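Local structure of argininosuccinate lyase (Chelativorans sp., 6RXA) at residues A66-G71 with R97-V102; P90-L95 with G104-G109; A141-A146 with Y171-S176; A147-T152 with P351-M356. The protein acts as a C-N lyase of the aspartase/fumarase superfamily (EDDS lyase), here as a variant engineered for enantioselective synthesis of chiral synthons for dipeptide sweeteners. The protein carries 2 engineered substitutions. All coordinates share one frame; numbering follows the deposited sequence.

Interaction 1 (A66-G71 with R97-V102); sequences ATILSG and RTIGSV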
# COMPACT_ATOMS: atom_id res chain seq x y z
N ALA A 66 -42.75 21.61 -12.39
CA ALA A 66 -42.30 22.47 -13.47
C ALA A 66 -41.48 23.64 -12.95
O ALA A 66 -40.47 24.01 -13.55
CB ALA A 66 -43.51 22.99 -14.26
N THR A 67 -41.93 24.26 -11.85
CA THR A 67 -41.19 25.38 -11.28
C THR A 67 -39.79 24.96 -10.87
O THR A 67 -38.80 25.64 -11.19
CB THR A 67 -41.96 25.94 -10.09
OG1 THR A 67 -43.27 26.36 -10.50
CG2 THR A 67 -41.20 27.12 -9.51
N ILE A 68 -39.68 23.82 -10.18
CA ILE A 68 -38.39 23.29 -9.77
C ILE A 68 -37.52 22.98 -10.98
O ILE A 68 -36.36 23.41 -11.06
CB ILE A 68 -38.58 22.06 -8.88
CG1 ILE A 68 -39.23 22.46 -7.55
CG2 ILE A 68 -37.24 21.37 -8.62
CD1 ILE A 68 -39.77 21.30 -6.73
N LEU A 69 -38.06 22.23 -11.95
CA LEU A 69 -37.25 21.77 -13.07
C LEU A 69 -36.73 22.94 -13.90
O LEU A 69 -35.57 22.92 -14.35
CB LEU A 69 -38.04 20.79 -13.94
CG LEU A 69 -38.41 19.46 -13.28
CD1 LEU A 69 -39.45 18.71 -14.08
CD2 LEU A 69 -37.16 18.60 -13.11
N SER A 70 -37.56 23.97 -14.14
CA SER A 70 -37.06 25.15 -14.83
C SER A 70 -35.97 25.84 -14.02
O SER A 70 -34.99 26.34 -14.58
CB SER A 70 -38.21 26.11 -15.14
OG SER A 70 -39.03 25.60 -16.17
N GLY A 71 -36.13 25.89 -12.69
CA GLY A 71 -35.10 26.47 -11.86
C GLY A 71 -33.78 25.71 -11.91
O GLY A 71 -32.71 26.32 -11.86
N ARG A 97 -33.17 30.93 -4.04
CA ARG A 97 -33.10 32.34 -4.43
C ARG A 97 -33.67 32.56 -5.82
O ARG A 97 -34.16 33.66 -6.13
CB ARG A 97 -31.66 32.86 -4.36
CG ARG A 97 -31.14 32.97 -2.94
CD ARG A 97 -29.79 33.68 -2.89
NE ARG A 97 -28.72 32.90 -3.52
CZ ARG A 97 -27.97 32.01 -2.88
NH1 ARG A 97 -28.18 31.75 -1.59
NH2 ARG A 97 -27.03 31.36 -3.53
N THR A 98 -33.64 31.52 -6.67
CA THR A 98 -34.07 31.65 -8.06
C THR A 98 -35.58 31.48 -8.21
O THR A 98 -36.21 32.24 -8.96
CB THR A 98 -33.32 30.64 -8.92
OG1 THR A 98 -31.91 30.90 -8.84
CG2 THR A 98 -33.75 30.71 -10.38
N ILE A 99 -36.18 30.50 -7.54
CA ILE A 99 -37.58 30.14 -7.77
C ILE A 99 -38.44 30.26 -6.52
O ILE A 99 -39.66 30.08 -6.63
CB ILE A 99 -37.72 28.73 -8.37
CG1 ILE A 99 -37.26 27.67 -7.35
CG2 ILE A 99 -36.94 28.63 -9.66
CD1 ILE A 99 -37.52 26.26 -7.80
N GLY A 100 -37.87 30.52 -5.36
CA GLY A 100 -38.64 30.60 -4.14
C GLY A 100 -38.55 29.34 -3.31
O GLY A 100 -37.81 28.39 -3.61
N SER A 101 -39.35 29.32 -2.24
CA SER A 101 -39.23 28.30 -1.21
C SER A 101 -39.57 26.89 -1.70
O SER A 101 -39.12 25.92 -1.09
CB SER A 101 -40.10 28.67 -0.01
OG SER A 101 -41.46 28.74 -0.40
N VAL A 102 -40.34 26.76 -2.78
CA VAL A 102 -40.64 25.44 -3.34
C VAL A 102 -39.38 24.67 -3.70
O VAL A 102 -39.42 23.43 -3.83
CB VAL A 102 -41.60 25.57 -4.55
CG1 VAL A 102 -40.86 26.14 -5.76
CG2 VAL A 102 -42.24 24.22 -4.88
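The C-terminal end of helix 88-99 and the turn that follows lie against helix 62-79, with I99 CA 6.0 Å from G71 CA and V102 CA 7.1 Å from I68 CA. I99 makes the largest single contribution, dividing its branches between two places. Its CG1 sits in the crowded position between backbone N and carbonyl carbon (chi1 66°), and beyond it CD1 rests on the helix backbone, 3.7 Å from I68 CA and equally near T67 O. The other branch, CG2, comes to 3.6 Å from G71 CA, an approach made possible by the lack of a side chain at G71. T67 CG2, anti to its own backbone N, reaches between I99 CB and V102 CG1, lying 3.9 Å from the latter. This leaves OG1 on the other branch, where it bonds to E63 O in the preceding turn of its own helix. G100 leaves the helix with a phi of 101°, and the chain then delivers V102, whose carbonyl O lies 3.6 Å from I68 CD1. V51 of helix 35-56 also packs on I68, while A66 and L69 pack on I493 of helix 451-500. No hydrogen bond crosses between 66-71 and 97-102, so the fit rests on methyl groups set against backbone and against one another, and not on directional polar bonds.

Interaction 2 (P90-L95 with G104-G109); sequences PYEAAL and GKMHIG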
# COMPACT_ATOMS: atom_id res chain seq x y z
N PRO A 90 -25.30 24.55 -1.07
CA PRO A 90 -25.19 25.79 -1.85
C PRO A 90 -26.07 25.81 -3.09
O PRO A 90 -26.66 26.85 -3.42
CB PRO A 90 -23.69 25.86 -2.19
CG PRO A 90 -23.03 25.15 -1.03
CD PRO A 90 -23.98 24.01 -0.69
N TYR A 91 -26.16 24.68 -3.79
CA TYR A 91 -26.99 24.61 -4.99
C TYR A 91 -28.47 24.77 -4.64
O TYR A 91 -29.19 25.52 -5.31
CB TYR A 91 -26.73 23.26 -5.67
CG TYR A 91 -27.48 23.06 -6.95
CD1 TYR A 91 -28.80 22.62 -6.93
CD2 TYR A 91 -26.88 23.29 -8.17
CE1 TYR A 91 -29.50 22.42 -8.11
CE2 TYR A 91 -27.58 23.10 -9.35
CZ TYR A 91 -28.89 22.66 -9.31
OH TYR A 91 -29.59 22.47 -10.47
N GLU A 92 -28.92 24.08 -3.60
CA GLU A 92 -30.32 24.20 -3.19
C GLU A 92 -30.64 25.64 -2.79
O GLU A 92 -31.73 26.14 -3.09
CB GLU A 92 -30.62 23.24 -2.04
CG GLU A 92 -32.12 23.07 -1.80
CD GLU A 92 -32.46 22.48 -0.44
OE1 GLU A 92 -32.79 23.27 0.47
OE2 GLU A 92 -32.41 21.25 -0.28
N ALA A 93 -29.70 26.31 -2.13
CA ALA A 93 -29.94 27.69 -1.70
C ALA A 93 -30.01 28.63 -2.90
O ALA A 93 -30.85 29.54 -2.92
CB ALA A 93 -28.88 28.13 -0.70
N ALA A 94 -29.16 28.41 -3.90
CA ALA A 94 -29.28 29.17 -5.14
C ALA A 94 -30.61 28.89 -5.82
O ALA A 94 -31.22 29.80 -6.39
CB ALA A 94 -28.11 28.84 -6.07
N LEU A 95 -31.08 27.64 -5.79
CA LEU A 95 -32.38 27.34 -6.36
C LEU A 95 -33.49 28.09 -5.62
O LEU A 95 -34.39 28.66 -6.26
CB LEU A 95 -32.63 25.83 -6.33
CG LEU A 95 -33.89 25.36 -7.07
CD1 LEU A 95 -33.77 25.54 -8.58
CD2 LEU A 95 -34.14 23.91 -6.72
N GLY A 104 -37.07 23.90 -1.83
CA GLY A 104 -36.80 22.96 -0.75
C GLY A 104 -37.51 21.63 -0.90
O GLY A 104 -37.07 20.62 -0.33
N LYS A 105 -38.59 21.60 -1.67
CA LYS A 105 -39.34 20.36 -1.83
C LYS A 105 -38.60 19.35 -2.68
O LYS A 105 -38.98 18.17 -2.67
CB LYS A 105 -40.72 20.65 -2.43
CG LYS A 105 -41.64 21.38 -1.48
CD LYS A 105 -43.10 21.26 -1.91
CE LYS A 105 -44.03 21.89 -0.89
NZ LYS A 105 -45.45 21.62 -1.23
N MET A 106 -37.57 19.76 -3.43
CA MET A 106 -36.85 18.76 -4.20
C MET A 106 -36.07 17.80 -3.30
O MET A 106 -35.61 16.77 -3.79
CB MET A 106 -35.91 19.39 -5.24
CG MET A 106 -34.60 19.98 -4.72
SD MET A 106 -33.34 19.98 -6.04
CE MET A 106 -32.13 21.09 -5.32
N HIS A 107 -35.92 18.11 -2.02
CA HIS A 107 -35.19 17.24 -1.11
C HIS A 107 -36.11 16.29 -0.35
O HIS A 107 -35.62 15.50 0.46
CB HIS A 107 -34.38 18.06 -0.12
CG HIS A 107 -33.09 17.41 0.30
ND1 HIS A 107 -32.19 16.90 -0.61
CD2 HIS A 107 -32.54 17.21 1.52
CE1 HIS A 107 -31.15 16.40 0.03
NE2 HIS A 107 -31.33 16.58 1.33
N ILE A 108 -37.42 16.33 -0.60
CA ILE A 108 -38.33 15.42 0.08
C ILE A 108 -37.91 13.97 -0.18
O ILE A 108 -37.72 13.56 -1.33
CB ILE A 108 -39.78 15.68 -0.36
CG1 ILE A 108 -40.28 17.00 0.25
CG2 ILE A 108 -40.66 14.52 0.05
CD1 ILE A 108 -41.60 17.49 -0.35
N GLY A 109 -37.78 13.20 0.89
CA GLY A 109 -37.46 11.79 0.77
C GLY A 109 -36.02 11.47 0.39
O GLY A 109 -35.74 10.33 0.03
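M106 and H107 face Y91, E92 and L95 where the chain, having left helix 88-99, folds back over it in a loop that runs into the substrate-binding residues S111, R112 and N113 of this aspartase/fumarase-type lyase. The apolar part centres on the methyl of M106. Its side chain, extended beyond CG, meets L95 tip to tip, with M106 CE 3.7 Å from L95 CD2. The same methyl touches the Y91 ring at its edge, near the ring plane, at 4.0 Å from CD1. M106 and E92 slide past each other in opposite directions, which brings E92 CG to 4.0 Å from CE as well. H47 and V51 of helix 35-56 also pack on M106.

The polar part is made of neighbours that do not bond directly. E92 CG is anti to the backbone N (chi1 -166°), and the extended chain beyond it carries the carboxylate up to H107, its plane turned 61° from the imidazole. Each group is held by other partners: E92 by Y88 OH and by a salt bridge to R383 of the third subunit, H107 by S281 of the second subunit, a residue that binds fumarate and succinate. Y88 also stacks on the H107 ring, so one tyrosine serves both groups. Across the contact itself, E92 OE2 lies 3.8 Å from H107 CB and 3.9 Å from H107 CG.

Interaction 3 (A141-A146 with Y171-S176); sequences AVVHKA and YLMAIS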
# COMPACT_ATOMS: atom_id res chain seq x y z
N ALA A 141 -5.31 -2.96 -31.09
CA ALA A 141 -3.97 -2.68 -31.62
C ALA A 141 -3.04 -3.87 -31.43
O ALA A 141 -2.25 -4.19 -32.33
CB ALA A 141 -3.41 -1.43 -30.95
N VAL A 142 -3.13 -4.53 -30.28
CA VAL A 142 -2.29 -5.70 -29.98
C VAL A 142 -2.58 -6.84 -30.94
O VAL A 142 -1.66 -7.44 -31.50
CB VAL A 142 -2.53 -6.11 -28.51
CG1 VAL A 142 -2.01 -7.50 -28.20
CG2 VAL A 142 -1.92 -5.08 -27.56
N VAL A 143 -3.86 -7.19 -31.12
CA VAL A 143 -4.21 -8.32 -31.97
C VAL A 143 -3.92 -8.02 -33.44
O VAL A 143 -3.40 -8.87 -34.17
CB VAL A 143 -5.69 -8.69 -31.76
CG1 VAL A 143 -6.12 -9.76 -32.75
CG2 VAL A 143 -5.92 -9.17 -30.35
N HIS A 144 -4.24 -6.80 -33.88
CA HIS A 144 -4.00 -6.44 -35.28
C HIS A 144 -2.51 -6.40 -35.59
O HIS A 144 -2.08 -6.79 -36.68
CB HIS A 144 -4.72 -5.13 -35.60
CG HIS A 144 -6.20 -5.19 -35.33
ND1 HIS A 144 -7.02 -4.09 -35.43
CD2 HIS A 144 -6.99 -6.22 -34.96
CE1 HIS A 144 -8.26 -4.43 -35.13
NE2 HIS A 144 -8.27 -5.72 -34.84
N LYS A 145 -1.69 -5.95 -34.62
CA LYS A 145 -0.24 -6.02 -34.76
C LYS A 145 0.23 -7.47 -34.82
O LYS A 145 1.06 -7.83 -35.66
CB LYS A 145 0.42 -5.26 -33.61
CG LYS A 145 1.93 -5.01 -33.76
CD LYS A 145 2.26 -3.93 -34.78
CE LYS A 145 3.70 -3.44 -34.61
NZ LYS A 145 3.97 -2.28 -35.49
N ALA A 146 -0.30 -8.32 -33.93
CA ALA A 146 0.10 -9.73 -33.94
C ALA A 146 -0.13 -10.36 -35.31
O ALA A 146 0.68 -11.16 -35.78
CB ALA A 146 -0.67 -10.50 -32.88
N TYR A 171 3.98 -13.45 -28.82
CA TYR A 171 4.12 -12.61 -27.64
C TYR A 171 2.91 -11.69 -27.47
O TYR A 171 2.34 -11.58 -26.37
CB TYR A 171 5.42 -11.79 -27.72
CG TYR A 171 5.57 -10.89 -26.51
CD1 TYR A 171 5.00 -9.63 -26.49
CD2 TYR A 171 6.24 -11.31 -25.38
CE1 TYR A 171 5.08 -8.83 -25.39
CE2 TYR A 171 6.34 -10.50 -24.26
CZ TYR A 171 5.76 -9.26 -24.27
OH TYR A 171 5.83 -8.43 -23.17
N LEU A 172 2.52 -11.00 -28.54
CA LEU A 172 1.40 -10.07 -28.46
C LEU A 172 0.11 -10.78 -28.07
O LEU A 172 -0.73 -10.19 -27.38
CB LEU A 172 1.25 -9.31 -29.78
CG LEU A 172 2.38 -8.31 -30.01
CD1 LEU A 172 2.40 -7.84 -31.46
CD2 LEU A 172 2.26 -7.12 -29.07
N MET A 173 -0.05 -12.04 -28.45
CA MET A 173 -1.27 -12.74 -28.06
C MET A 173 -1.29 -13.09 -26.58
O MET A 173 -2.37 -13.32 -26.04
CB MET A 173 -1.53 -13.94 -28.96
CG MET A 173 -1.85 -13.50 -30.40
SD MET A 173 -3.09 -12.20 -30.57
CE MET A 173 -4.55 -13.08 -30.02
N ALA A 174 -0.14 -13.10 -25.89
CA ALA A 174 -0.18 -13.19 -24.43
C ALA A 174 -0.85 -11.95 -23.86
O ALA A 174 -1.70 -12.03 -22.97
CB ALA A 174 1.23 -13.33 -23.86
N ILE A 175 -0.48 -10.78 -24.40
CA ILE A 175 -1.09 -9.53 -23.96
C ILE A 175 -2.58 -9.54 -24.26
O ILE A 175 -3.39 -9.13 -23.42
CB ILE A 175 -0.36 -8.33 -24.61
CG1 ILE A 175 1.15 -8.38 -24.34
CG2 ILE A 175 -0.97 -7.03 -24.13
CD1 ILE A 175 1.55 -8.36 -22.89
N SER A 176 -2.98 -10.06 -25.42
CA SER A 176 -4.40 -10.11 -25.74
C SER A 176 -5.18 -10.92 -24.71
O SER A 176 -6.28 -10.53 -24.31
CB SER A 176 -4.62 -10.66 -27.15
OG SER A 176 -6.02 -10.75 -27.45
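V142, V143 and A146 of helix 112-147 pack on L172, M173 and S176 of helix 168-193, two long consecutive helices of the central helical bundle characteristic of the aspartase/fumarase superfamily. A two-stranded antiparallel hairpin links them in sequence, and they run nearly antiparallel: the segment axes cross at -157° and approach to 8.7 Å. V142 packs against one turn of its neighbour. Its CG1 is pressed to 3.1 Å from L172 O, a tight approach to a carbonyl that also accepts the helical bond from S176 N, while CG2 lies against I175 CG2. Small size at A146 permits close approach of the backbones, and its CB touches both L172 CB and M173 SD at 3.8 Å. M173 is bent at chi2 and chi3, and its sulphur also comes within 4.2 Å of V143 CG2. V143 CG2 meets a polar atom too, S176 OG, at 3.3 Å.

L172 CD1 covers the aliphatic base of K145, 3.7 Å from its CG. The lysine chain then bends (chi2 74°), and its NZ is held by the carbonyls of R347 and L349. A461 of helix 451-500 adjoins M173 and S176, and Y318 of the third subunit packs on I175, which ties this pair to the assembly. Valine methyls thus lie against two buried polar atoms, L172 O and S176 OG, whose hydrogen bonds come from S176 N and R139 NE, so both have partners without a bond across the pair.

Interaction 4 (A147-T152 with P351-M356); sequences ADHLDT and PNKERM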
# COMPACT_ATOMS: atom_id res chain seq x y z
N ALA A 147 -1.25 -10.02 -35.95
CA ALA A 147 -1.61 -10.64 -37.21
C ALA A 147 -0.60 -10.37 -38.31
O ALA A 147 -0.53 -11.15 -39.27
CB ALA A 147 -3.00 -10.15 -37.63
N ASP A 148 0.18 -9.31 -38.20
CA ASP A 148 1.21 -8.98 -39.18
C ASP A 148 2.57 -9.58 -38.83
O ASP A 148 3.53 -9.37 -39.58
CB ASP A 148 1.36 -7.47 -39.31
CG ASP A 148 0.22 -6.82 -40.07
OD1 ASP A 148 -0.49 -7.54 -40.80
OD2 ASP A 148 0.06 -5.60 -39.93
N HIS A 149 2.66 -10.33 -37.73
CA HIS A 149 3.95 -10.78 -37.22
C HIS A 149 3.97 -12.26 -36.87
O HIS A 149 4.70 -12.69 -35.98
CB HIS A 149 4.41 -9.91 -36.06
CG HIS A 149 4.80 -8.54 -36.52
ND1 HIS A 149 5.99 -8.29 -37.15
CD2 HIS A 149 4.11 -7.38 -36.52
CE1 HIS A 149 6.04 -7.01 -37.50
NE2 HIS A 149 4.91 -6.44 -37.12
N LEU A 150 3.23 -13.08 -37.63
CA LEU A 150 3.22 -14.51 -37.40
C LEU A 150 4.55 -15.15 -37.76
O LEU A 150 4.85 -16.26 -37.29
CB LEU A 150 2.13 -15.16 -38.25
CG LEU A 150 0.69 -14.74 -37.91
CD1 LEU A 150 -0.30 -15.35 -38.91
CD2 LEU A 150 0.33 -15.14 -36.50
N ASP A 151 5.33 -14.50 -38.63
CA ASP A 151 6.61 -15.01 -39.09
C ASP A 151 7.79 -14.26 -38.49
O ASP A 151 8.93 -14.46 -38.92
CB ASP A 151 6.73 -14.92 -40.62
CG ASP A 151 5.72 -15.78 -41.34
OD1 ASP A 151 5.32 -16.83 -40.80
OD2 ASP A 151 5.33 -15.40 -42.47
N THR A 152 7.55 -13.35 -37.54
CA THR A 152 8.62 -12.51 -36.99
C THR A 152 9.28 -13.27 -35.85
O THR A 152 8.99 -13.08 -34.67
CB THR A 152 8.05 -11.17 -36.55
OG1 THR A 152 7.47 -10.52 -37.69
CG2 THR A 152 9.14 -10.28 -35.99
N PRO A 351 9.78 -3.42 -35.16
CA PRO A 351 10.70 -4.52 -34.82
C PRO A 351 11.86 -4.58 -35.80
O PRO A 351 11.70 -4.31 -36.99
CB PRO A 351 9.81 -5.76 -34.93
CG PRO A 351 8.75 -5.39 -35.91
CD PRO A 351 8.51 -3.90 -35.73
N ASN A 352 13.05 -4.90 -35.28
CA ASN A 352 14.23 -5.15 -36.12
C ASN A 352 14.26 -6.64 -36.40
O ASN A 352 14.84 -7.42 -35.64
CB ASN A 352 15.51 -4.71 -35.42
CG ASN A 352 16.75 -4.87 -36.30
OD1 ASN A 352 16.81 -5.68 -37.24
ND2 ASN A 352 17.78 -4.09 -35.98
N LYS A 353 13.62 -7.05 -37.50
CA LYS A 353 13.40 -8.47 -37.74
C LYS A 353 14.71 -9.22 -37.90
O LYS A 353 14.84 -10.36 -37.44
CB LYS A 353 12.52 -8.67 -38.98
CG LYS A 353 11.13 -8.10 -38.82
CD LYS A 353 10.25 -8.50 -39.99
CE LYS A 353 8.86 -7.89 -39.89
NZ LYS A 353 7.99 -8.28 -41.03
N GLU A 354 15.71 -8.59 -38.54
CA GLU A 354 16.97 -9.28 -38.77
C GLU A 354 17.70 -9.53 -37.45
O GLU A 354 18.24 -10.62 -37.23
CB GLU A 354 17.86 -8.48 -39.72
CG GLU A 354 17.47 -8.57 -41.19
CD GLU A 354 18.60 -8.11 -42.11
OE1 GLU A 354 19.78 -8.18 -41.70
OE2 GLU A 354 18.30 -7.67 -43.24
N ARG A 355 17.74 -8.53 -36.58
CA ARG A 355 18.43 -8.71 -35.30
C ARG A 355 17.68 -9.71 -34.42
O ARG A 355 18.31 -10.53 -33.74
CB ARG A 355 18.59 -7.36 -34.61
CG ARG A 355 19.36 -7.36 -33.31
CD ARG A 355 20.87 -7.29 -33.45
NE ARG A 355 21.49 -6.18 -34.21
CZ ARG A 355 21.05 -4.93 -34.35
NH1 ARG A 355 19.90 -4.51 -33.84
NH2 ARG A 355 21.78 -4.09 -35.07
N MET A 356 16.35 -9.67 -34.43
CA MET A 356 15.57 -10.65 -33.68
C MET A 356 15.93 -12.07 -34.12
O MET A 356 16.18 -12.94 -33.28
CB MET A 356 14.08 -10.41 -33.92
CG MET A 356 13.48 -9.24 -33.16
SD MET A 356 11.76 -9.00 -33.62
CE MET A 356 11.21 -7.86 -32.36
O HOH W 1 5.27 -7.69 -40.93
O HOH W 2 7.66 -11.07 -40.34
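D148 and K353 are joined through water: one water donates to D148 O and accepts from K353 NZ, at 2.8 Å from each. H149 comes next and makes the closest direct contact, its CE1 lying 3.5 Å from P351 CG, which approaches the ring obliquely. K353 crosses the imidazole at about a right angle, and its CE sits at the ring edge, 3.8 Å from CE1. The nearby ammonium, with NZ 4.4 Å from H149 ND1, would tend to disfavour a second proton on the histidine. From H149 to T152 the chain makes a type I beta turn, and its closing residue returns to the imidazole: T152 OG1 lies in the ring plane, 2.7 Å from ND1, in a hydrogen bond whose donor could be either group. A second water links OG1 to K353 NZ, so that the extended lysine is gripped at its end by two waters. The methyl branch of T152 has another partner: CG2, anti to the backbone N, meets M356 SD at 3.8 Å. L168, at the start of helix 168-193, also packs on H149, T152 and P351. The arrangement is that of a type I turn, braced by a histidine-threonine side-chain bond, linking helix 112-147 to strand 153-158 and packed against the start of helix 353-362.

Overall arrangement
The four contacts form two pairs far apart on an elongated subunit. Interactions 1 and 2 share helix 88-99, their centres about 9 Å apart, and they touch: G71 C lies 3.3 Å from L95 CD1, and I68 CG2 4.1 Å from M106 CB. Interactions 3 and 4 have centres about 13 Å apart, and their segments 141-146 and 147-152 adjoin at the end of helix 112-147. Between the pairs, centres are about 52 to 66 Å apart. Interaction 2 alone adjoins the substrate site, the H107 side chain being about 5 Å from those of S111 and R112. Interactions 1, 2 and 3 each meet the third subunit, whereas no other chain of the assembly touches interaction 4.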